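Melibiose/raffinose/stachyose-binding protein MelE (Bacillus subtilis subsp. subtilis str. 168, PDB 4R6H) binds melibiose, raffinose and stachyose and serves as the solute-binding subunit of the ABC transporter that imports these sugars. Local coordinates at residues M112-D117 with D325-M330; G271-Q276 with A342-S347; A334-M339 with S347-V352. One frame throughout, in Å; residues are numbered along the deposited sequence.

Contact 1 of 3, residues M112-D117 with D325-M330; sequences MKWTQD and DFIAFM
Met112 and Trp114 meet Ile327 and Ala328 in a small apolar, partly buried contact that lays a short 3-10 turn, residues 113-116, against helix 320-331 in the lobe that holds the N-terminal strands. Ile327 supplies the centre of it. Its CG2 methyl stands anti to its own backbone N and points between the two partners, 3.7 Å from NE1 of Trp114 and 3.9 Å from CE of Met112. The methyl approaches the indole obliquely, at the five-membered ring, whereas the chains of Met112 and Ile327 cross at about a right angle. Met112 turns at its last torsion (chi3 71°), which swings CE toward the helix; besides Ile327 it touches Ala328, its CE lying 4.1 Å from the CB of that residue. Met112 CE also lies in the plane of the Trp114 ring, at its edge.

The indole is steadied from its own segment. Its NE1 gives a weak hydrogen bond to SD of Met112, 3.5 Å long and bent to 146° at the hydrogen, a link that probably helps to set the turn of the ring. The CG2 methyl of Thr115 covers one face, 3.6 Å above the plane and over the ring centre. Tyr136 makes an edge-to-face pair with Trp114 and also touches Ile327, placing strand 136-137 beside both segments.

On helix 320-331, Phe326 packs on Leu35 and Ile37 of strand 33-38 and meets Phe57 edge-to-face, while Asp325 forms a salt bridge with Lys321. The helix thus lies between the small parallel sheet and the 3-10 turn, a layering of helices on strands typical of the alpha/beta lobes of bacterial solute-binding proteins.

Contact 2 of 3, residues G271-Q276 with A342-S347; sequences GGTLGQ and ATSLPS
A Schellman motif closes helix 333-343 at Ser344, and there the helix end meets Gln276 and Thr273 at the start of helix 274-281. Ser344 takes a positive phi (62°) as the chain leaves the helix. Its hydroxyl is carried toward the other segment by a first torsion of -59°, with OG anti to the carbonyl carbon, beside the backbone N.

The direct polar link is one hydrogen bond, from Ser344 OG to OE1 of Gln276, 2.9 Å long. The donor lies in the plane of the amide at a C=O...O angle of 118°, which puts it on a lone pair of OE1. Gln276 reaches across with a chain extended beyond CG. Thr273 adds a van der Waals touch, its CG2 3.8 Å from Ser344 OG; its own hydroxyl instead bonds Asp277, and although Thr273 holds the N-cap position its side chain caps nothing.

A second link runs through water. One molecule donates to Gly272 O at 2.7 Å and to Ser344 O at 2.6 Å, joining two backbone carbonyls that could not bond each other. Ser344 is therefore tied by its side chain and by its main chain, while little surface is buried.

This polar, solvated contact probably spans the two lobes, in a structure that is an open conformation. Helix 274-281 is anchored by Leu274, packed on Leu256, Ile257 and Met260 of helix 256-261. On the side of helix 333-343, Ala342 O accepts from Ser45 OG, and Thr343 leans on Glu46, both of helix 44-60.

Contact 3 of 3, residues A334-M339 with S347-V352; sequences ANAKQM and SGLTNV
Ala336 and Val352 meet methyl to methyl with no ring or planar side-chain group between them; the nearby rings come from outside, Tyr136 touching both Ala336 and Leu349, and Trp114 reaching Leu349. The motif is a helix covered by the loop that follows it: after helix 333-343 the chain reverses and folds back over the helix through an ST turn at Ser347 and a type I beta turn from Leu349 to Val352.

Val352 does most of the covering. With CG1 anti to its backbone N (chi1 179°), the side chain spreads its two methyls along the helix. CG2 faces CB of Ala336 at 4.0 Å, whereas CG1 rests on the helix backbone, 3.7 Å from N of Lys337 and 3.8 Å from the CB of that residue. Lys337 contributes only this inner part; the rest of its chain leads away, and its ammonium makes a salt bridge with Glu341 one turn on.

Around the Ala336 methyl two further side chains gather. Leu349 brings CD1 to 4.4 Å from Ala336 CB, a loose touch, and Ser347 brings OG to 4.2 Å from the same atom. The backbones come nearest at Lys337 and Val352, whose CA atoms are 6.0 Å apart.

The loop is also tied to segment 112-117 and to Asp119, through backbone hydrogen bonds of Thr350 with Asp117 and of Gly348 with Asp119. Inside it, the buried hydroxyl of Ser347 serves the turn: Leu349 N donates to Ser347 OG over 3.0 Å, with an N-H...O angle of 158°.

Contacts 1 and 3 lie within one lobe, their centres about 11 Å apart, contact 1 held by methyls against an indole and contact 3 by methyls alone; contact 3 is buried, contact 1 partly so. They touch directly, since Asp117 O probably accepts from Thr350 N and Phe329 O from Asn335 ND2, joining turn to loop and one helix to the next. Contact 2 differs in both place and chemistry: a surface bridge, probably between lobes, made by a hydroxyl, an amide and a water held between two backbone carbonyls. It shares helix 333-343 and Ser347 with contact 3, so the same helix is packed by apolar groups near its start and engaged by polar ones at its C-terminal end.

Contact 1 of 3, residues M112-D117 with D325-M330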
loop_
_atom_site.group_PDB
_atom_site.type_symbol
_atom_site.label_atom_id
_atom_site.label_comp_id
_atom_site.label_asym_id
_atom_site.label_seq_id
_atom_site.Cartn_x
_atom_site.Cartn_y
_atom_site.Cartn_z
ATOM N N MET A 112 -4.248 17.928 -18.500
ATOM C CA MET A 112 -3.122 18.558 -17.815
ATOM C C MET A 112 -1.769 18.088 -18.361
ATOM O O MET A 112 -1.584 16.916 -18.688
ATOM C CB MET A 112 -3.196 18.304 -16.289
ATOM C CG MET A 112 -4.471 18.826 -15.623
ATOM S SD MET A 112 -4.351 18.857 -13.823
ATOM C CE MET A 112 -3.198 20.190 -13.624
ATOM N N LYS A 113 -0.823 19.016 -18.361
ATOM C CA LYS A 113 0.506 18.778 -18.963
ATOM C C LYS A 113 1.253 17.628 -18.299
ATOM O O LYS A 113 1.975 16.873 -18.960
ATOM C CB LYS A 113 1.343 20.070 -18.907
ATOM C CG LYS A 113 0.624 21.224 -19.597
ATOM C CD LYS A 113 1.524 22.269 -20.230
ATOM C CE LYS A 113 0.740 23.029 -21.300
ATOM N NZ LYS A 113 1.584 23.917 -22.147
ATOM N N TRP A 114 1.097 17.458 -16.967
ATOM C CA TRP A 114 1.869 16.418 -16.258
ATOM C C TRP A 114 1.553 14.993 -16.699
ATOM O O TRP A 114 2.370 14.092 -16.538
ATOM C CB TRP A 114 1.688 16.534 -14.720
ATOM C CG TRP A 114 0.279 16.216 -14.233
ATOM C CD1 TRP A 114 -0.715 17.109 -13.978
ATOM C CD2 TRP A 114 -0.277 14.926 -14.009
ATOM N NE1 TRP A 114 -1.839 16.463 -13.590
ATOM C CE2 TRP A 114 -1.616 15.114 -13.589
ATOM C CE3 TRP A 114 0.215 13.604 -14.101
ATOM C CZ2 TRP A 114 -2.447 14.054 -13.259
ATOM C CZ3 TRP A 114 -0.596 12.563 -13.741
ATOM C CH2 TRP A 114 -1.934 12.779 -13.340
ATOM N N THR A 115 0.369 14.782 -17.293
ATOM C CA THR A 115 -0.066 13.442 -17.613
ATOM C C THR A 115 0.857 12.740 -18.613
ATOM O O THR A 115 0.922 11.539 -18.595
ATOM C CB THR A 115 -1.534 13.418 -18.111
ATOM O OG1 THR A 115 -1.645 14.152 -19.342
ATOM C CG2 THR A 115 -2.464 14.017 -17.060
ATOM N N GLN A 116 1.596 13.517 -19.411
ATOM C CA GLN A 116 2.536 12.890 -20.333
ATOM C C GLN A 116 3.598 12.085 -19.597
ATOM O O GLN A 116 4.172 11.174 -20.179
ATOM C CB GLN A 116 3.200 13.907 -21.262
ATOM C CG GLN A 116 4.132 14.891 -20.613
ATOM C CD GLN A 116 4.867 15.756 -21.635
ATOM O OE1 GLN A 116 5.054 15.354 -22.780
ATOM N NE2 GLN A 116 5.284 16.945 -21.221
ATOM N N ASP A 117 3.845 12.404 -18.329
ATOM C CA ASP A 117 4.852 11.692 -17.568
ATOM C C ASP A 117 4.318 10.747 -16.494
ATOM O O ASP A 117 5.089 10.274 -15.640
ATOM C CB ASP A 117 5.819 12.691 -16.946
ATOM C CG ASP A 117 6.666 13.405 -17.986
ATOM O OD1 ASP A 117 7.116 12.757 -18.960
ATOM O OD2 ASP A 117 6.873 14.615 -17.816
ATOM N N ASP A 325 -4.329 24.481 -10.715
ATOM C CA ASP A 325 -3.073 25.217 -10.617
ATOM C C ASP A 325 -2.200 24.587 -9.506
ATOM O O ASP A 325 -0.972 24.473 -9.652
ATOM C CB ASP A 325 -3.276 26.701 -10.260
ATOM C CG ASP A 325 -3.845 27.542 -11.392
ATOM O OD1 ASP A 325 -3.784 27.170 -12.571
ATOM O OD2 ASP A 325 -4.378 28.617 -11.024
ATOM N N PHE A 326 -2.843 24.154 -8.411
ATOM C CA PHE A 326 -2.096 23.584 -7.300
ATOM C C PHE A 326 -1.500 22.204 -7.718
ATOM O O PHE A 326 -0.348 21.876 -7.378
ATOM C CB PHE A 326 -2.993 23.442 -6.055
ATOM C CG PHE A 326 -2.233 23.050 -4.821
ATOM C CD1 PHE A 326 -2.022 21.721 -4.492
ATOM C CD2 PHE A 326 -1.698 24.002 -4.010
ATOM C CE1 PHE A 326 -1.296 21.389 -3.386
ATOM C CE2 PHE A 326 -0.967 23.667 -2.894
ATOM C CZ PHE A 326 -0.745 22.356 -2.586
ATOM N N ILE A 327 -2.305 21.386 -8.402
ATOM C CA ILE A 327 -1.808 20.103 -8.895
ATOM C C ILE A 327 -0.592 20.343 -9.820
ATOM O O ILE A 327 0.445 19.667 -9.702
ATOM C CB ILE A 327 -2.920 19.320 -9.608
ATOM C CG1 ILE A 327 -3.956 18.812 -8.597
ATOM C CG2 ILE A 327 -2.315 18.167 -10.390
ATOM C CD1 ILE A 327 -5.187 18.192 -9.224
ATOM N N ALA A 328 -0.730 21.284 -10.766
ATOM C CA ALA A 328 0.379 21.576 -11.682
ATOM C C ALA A 328 1.635 22.016 -10.938
ATOM O O ALA A 328 2.749 21.653 -11.321
ATOM C CB ALA A 328 -0.027 22.607 -12.728
ATOM N N PHE A 329 1.453 22.798 -9.876
ATOM C CA PHE A 329 2.540 23.239 -9.046
ATOM C C PHE A 329 3.206 22.014 -8.392
ATOM O O PHE A 329 4.427 21.908 -8.365
ATOM C CB PHE A 329 2.031 24.241 -7.995
ATOM C CG PHE A 329 3.056 24.645 -6.996
ATOM C CD1 PHE A 329 3.198 23.924 -5.834
ATOM C CD2 PHE A 329 3.843 25.781 -7.175
ATOM C CE1 PHE A 329 4.162 24.258 -4.886
ATOM C CE2 PHE A 329 4.788 26.140 -6.228
ATOM C CZ PHE A 329 4.930 25.384 -5.069
ATOM N N MET A 330 2.410 21.147 -7.785
ATOM C CA MET A 330 2.945 19.946 -7.130
ATOM C C MET A 330 3.705 19.015 -8.096
ATOM O O MET A 330 4.669 18.337 -7.687
ATOM C CB MET A 330 1.809 19.184 -6.445
ATOM C CG MET A 330 1.272 19.883 -5.209
ATOM S SD MET A 330 2.396 20.103 -3.836
ATOM C CE MET A 330 2.619 18.410 -3.272
#

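Contact 2 of 3, residues G271-Q276 with A342-S347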
loop_
_atom_site.group_PDB
_atom_site.type_symbol
_atom_site.label_atom_id
_atom_site.label_comp_id
_atom_site.label_asym_id
_atom_site.label_seq_id
_atom_site.Cartn_x
_atom_site.Cartn_y
_atom_site.Cartn_z
ATOM N N GLY A 271 7.064 -2.562 5.257
ATOM C CA GLY A 271 6.437 -1.426 5.935
ATOM C C GLY A 271 6.759 -0.073 5.301
ATOM O O GLY A 271 6.006 0.899 5.463
ATOM N N GLY A 272 7.885 0.000 4.588
ATOM C CA GLY A 272 8.217 1.184 3.800
ATOM C C GLY A 272 9.449 1.957 4.256
ATOM O O GLY A 272 10.110 2.543 3.420
ATOM N N THR A 273 9.715 2.026 5.550
ATOM C CA THR A 273 10.874 2.799 6.027
ATOM C C THR A 273 11.832 1.949 6.841
ATOM O O THR A 273 12.694 2.466 7.536
ATOM C CB THR A 273 10.491 4.017 6.851
ATOM O OG1 THR A 273 9.738 3.593 8.012
ATOM C CG2 THR A 273 9.653 4.991 6.014
ATOM N N LEU A 274 11.706 0.638 6.749
ATOM C CA LEU A 274 12.471 -0.225 7.639
ATOM C C LEU A 274 13.967 -0.085 7.393
ATOM O O LEU A 274 14.761 0.051 8.350
ATOM C CB LEU A 274 12.043 -1.700 7.536
ATOM C CG LEU A 274 12.748 -2.703 8.485
ATOM C CD1 LEU A 274 12.547 -2.342 9.943
ATOM C CD2 LEU A 274 12.284 -4.143 8.233
ATOM N N GLY A 275 14.364 -0.130 6.124
ATOM C CA GLY A 275 15.778 -0.069 5.779
ATOM C C GLY A 275 16.409 1.180 6.315
ATOM O O GLY A 275 17.454 1.175 6.939
ATOM N N GLN A 276 15.753 2.307 6.062
ATOM C CA GLN A 276 16.353 3.587 6.430
ATOM C C GLN A 276 16.395 3.738 7.953
ATOM O O GLN A 276 17.363 4.279 8.545
ATOM C CB GLN A 276 15.611 4.748 5.718
ATOM C CG GLN A 276 14.133 5.013 6.108
ATOM C CD GLN A 276 13.275 5.783 5.084
ATOM O OE1 GLN A 276 12.624 6.786 5.410
ATOM N NE2 GLN A 276 13.220 5.289 3.906
ATOM N N ALA A 342 9.774 12.950 1.066
ATOM C CA ALA A 342 9.170 13.016 2.396
ATOM C C ALA A 342 8.319 11.801 2.740
ATOM O O ALA A 342 8.157 11.453 3.895
ATOM C CB ALA A 342 8.357 14.276 2.526
ATOM N N THR A 343 7.755 11.163 1.703
ATOM C CA THR A 343 6.939 9.974 1.837
ATOM C C THR A 343 7.715 8.662 1.733
ATOM O O THR A 343 7.113 7.575 1.884
ATOM C CB THR A 343 5.819 9.908 0.759
ATOM O OG1 THR A 343 6.367 9.548 -0.527
ATOM C CG2 THR A 343 5.050 11.242 0.667
ATOM N N SER A 344 9.010 8.761 1.437
ATOM C CA SER A 344 9.908 7.611 1.280
ATOM C C SER A 344 9.514 6.688 0.141
ATOM O O SER A 344 9.858 5.505 0.145
ATOM C CB SER A 344 10.063 6.827 2.597
ATOM O OG SER A 344 10.576 7.715 3.607
ATOM N N LEU A 345 8.845 7.234 -0.874
ATOM C CA LEU A 345 8.360 6.436 -1.984
ATOM C C LEU A 345 8.637 7.124 -3.276
ATOM O O LEU A 345 8.837 8.360 -3.327
ATOM C CB LEU A 345 6.851 6.201 -1.821
ATOM C CG LEU A 345 6.371 5.257 -0.741
ATOM C CD1 LEU A 345 4.877 5.299 -0.546
ATOM C CD2 LEU A 345 6.814 3.846 -1.086
ATOM N N PRO A 346 8.592 6.368 -4.385
ATOM C CA PRO A 346 8.806 7.024 -5.676
ATOM C C PRO A 346 7.695 7.997 -6.031
ATOM O O PRO A 346 6.544 7.826 -5.614
ATOM C CB PRO A 346 8.770 5.869 -6.684
ATOM C CG PRO A 346 8.965 4.649 -5.878
ATOM C CD PRO A 346 8.439 4.912 -4.506
ATOM N N SER A 347 8.043 8.987 -6.829
ATOM C CA SER A 347 7.036 9.863 -7.450
ATOM C C SER A 347 6.198 9.087 -8.414
ATOM O O SER A 347 6.581 8.049 -8.899
ATOM C CB SER A 347 7.748 11.005 -8.175
ATOM O OG SER A 347 6.923 11.684 -9.106
HETATM O O HOH W 1 9.950 2.940 0.797
#

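Contact 3 of 3, residues A334-M339 with S347-V352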
loop_
_atom_site.group_PDB
_atom_site.type_symbol
_atom_site.label_atom_id
_atom_site.label_comp_id
_atom_site.label_asym_id
_atom_site.label_seq_id
_atom_site.Cartn_x
_atom_site.Cartn_y
_atom_site.Cartn_z
ATOM N N ALA A 334 10.974 19.633 -9.197
ATOM C CA ALA A 334 11.601 19.867 -7.914
ATOM C C ALA A 334 10.629 19.657 -6.789
ATOM O O ALA A 334 10.985 19.089 -5.751
ATOM C CB ALA A 334 12.198 21.262 -7.805
ATOM N N ASN A 335 9.380 20.121 -6.981
ATOM C CA ASN A 335 8.356 19.918 -5.958
ATOM C C ASN A 335 7.941 18.448 -5.805
ATOM O O ASN A 335 7.775 17.943 -4.682
ATOM C CB ASN A 335 7.137 20.780 -6.245
ATOM C CG ASN A 335 7.461 22.272 -6.208
ATOM O OD1 ASN A 335 8.378 22.684 -5.513
ATOM N ND2 ASN A 335 6.699 23.072 -6.924
ATOM N N ALA A 336 7.784 17.773 -6.917
ATOM C CA ALA A 336 7.398 16.357 -6.877
ATOM C C ALA A 336 8.478 15.528 -6.241
ATOM O O ALA A 336 8.180 14.605 -5.484
ATOM C CB ALA A 336 7.076 15.842 -8.260
ATOM N N LYS A 337 9.736 15.878 -6.485
ATOM C CA LYS A 337 10.850 15.149 -5.865
ATOM C C LYS A 337 10.852 15.343 -4.355
ATOM O O LYS A 337 10.964 14.386 -3.564
ATOM C CB LYS A 337 12.186 15.600 -6.487
ATOM C CG LYS A 337 13.427 14.894 -5.955
ATOM C CD LYS A 337 14.648 15.405 -6.706
ATOM C CE LYS A 337 15.920 14.672 -6.336
ATOM N NZ LYS A 337 16.401 14.987 -4.972
ATOM N N GLN A 338 10.688 16.599 -3.927
ATOM C CA GLN A 338 10.637 16.923 -2.522
ATOM C C GLN A 338 9.514 16.207 -1.779
ATOM O O GLN A 338 9.705 15.574 -0.725
ATOM C CB GLN A 338 10.576 18.441 -2.345
ATOM C CG GLN A 338 10.578 18.888 -0.912
ATOM C CD GLN A 338 10.517 20.398 -0.801
ATOM O OE1 GLN A 338 10.579 21.092 -1.801
ATOM N NE2 GLN A 338 10.341 20.887 0.413
ATOM N N MET A 339 8.309 16.295 -2.337
ATOM C CA MET A 339 7.180 15.639 -1.698
ATOM C C MET A 339 7.360 14.117 -1.646
ATOM O O MET A 339 7.137 13.509 -0.617
ATOM C CB MET A 339 5.882 16.027 -2.379
ATOM C CG MET A 339 4.624 15.610 -1.665
ATOM S SD MET A 339 4.324 16.511 -0.117
ATOM C CE MET A 339 4.721 15.290 1.131
ATOM N N SER A 347 8.043 8.987 -6.829
ATOM C CA SER A 347 7.036 9.863 -7.450
ATOM C C SER A 347 6.198 9.087 -8.414
ATOM O O SER A 347 6.581 8.049 -8.899
ATOM C CB SER A 347 7.748 11.005 -8.175
ATOM O OG SER A 347 6.923 11.684 -9.106
ATOM N N GLY A 348 5.015 9.630 -8.708
ATOM C CA GLY A 348 4.153 9.083 -9.739
ATOM C C GLY A 348 4.538 9.449 -11.161
ATOM O O GLY A 348 3.898 8.935 -12.069
ATOM N N LEU A 349 5.601 10.248 -11.350
ATOM C CA LEU A 349 6.012 10.774 -12.656
ATOM C C LEU A 349 7.344 10.211 -13.061
ATOM O O LEU A 349 8.238 10.067 -12.226
ATOM C CB LEU A 349 6.098 12.285 -12.632
ATOM C CG LEU A 349 4.855 13.030 -12.155
ATOM C CD1 LEU A 349 5.167 14.500 -11.982
ATOM C CD2 LEU A 349 3.680 12.791 -13.087
ATOM N N THR A 350 7.490 9.927 -14.352
ATOM C CA THR A 350 8.705 9.286 -14.859
ATOM C C THR A 350 9.872 10.263 -14.940
ATOM O O THR A 350 11.033 9.824 -15.003
ATOM C CB THR A 350 8.446 8.714 -16.257
ATOM O OG1 THR A 350 8.023 9.776 -17.122
ATOM C CG2 THR A 350 7.421 7.640 -16.199
ATOM N N ASN A 351 9.613 11.565 -14.939
ATOM C CA ASN A 351 10.666 12.576 -15.093
ATOM C C ASN A 351 11.218 13.008 -13.738
ATOM O O ASN A 351 11.906 14.013 -13.656
ATOM C CB ASN A 351 10.159 13.816 -15.862
ATOM C CG ASN A 351 8.992 14.528 -15.168
ATOM O OD1 ASN A 351 8.132 13.873 -14.590
ATOM N ND2 ASN A 351 8.925 15.850 -15.270
ATOM N N VAL A 352 10.856 12.271 -12.686
ATOM C CA VAL A 352 11.241 12.618 -11.323
ATOM C C VAL A 352 11.874 11.417 -10.682
ATOM O O VAL A 352 11.274 10.342 -10.590
ATOM C CB VAL A 352 10.020 12.986 -10.470
ATOM C CG1 VAL A 352 10.455 13.328 -9.050
ATOM C CG2 VAL A 352 9.263 14.123 -11.121
#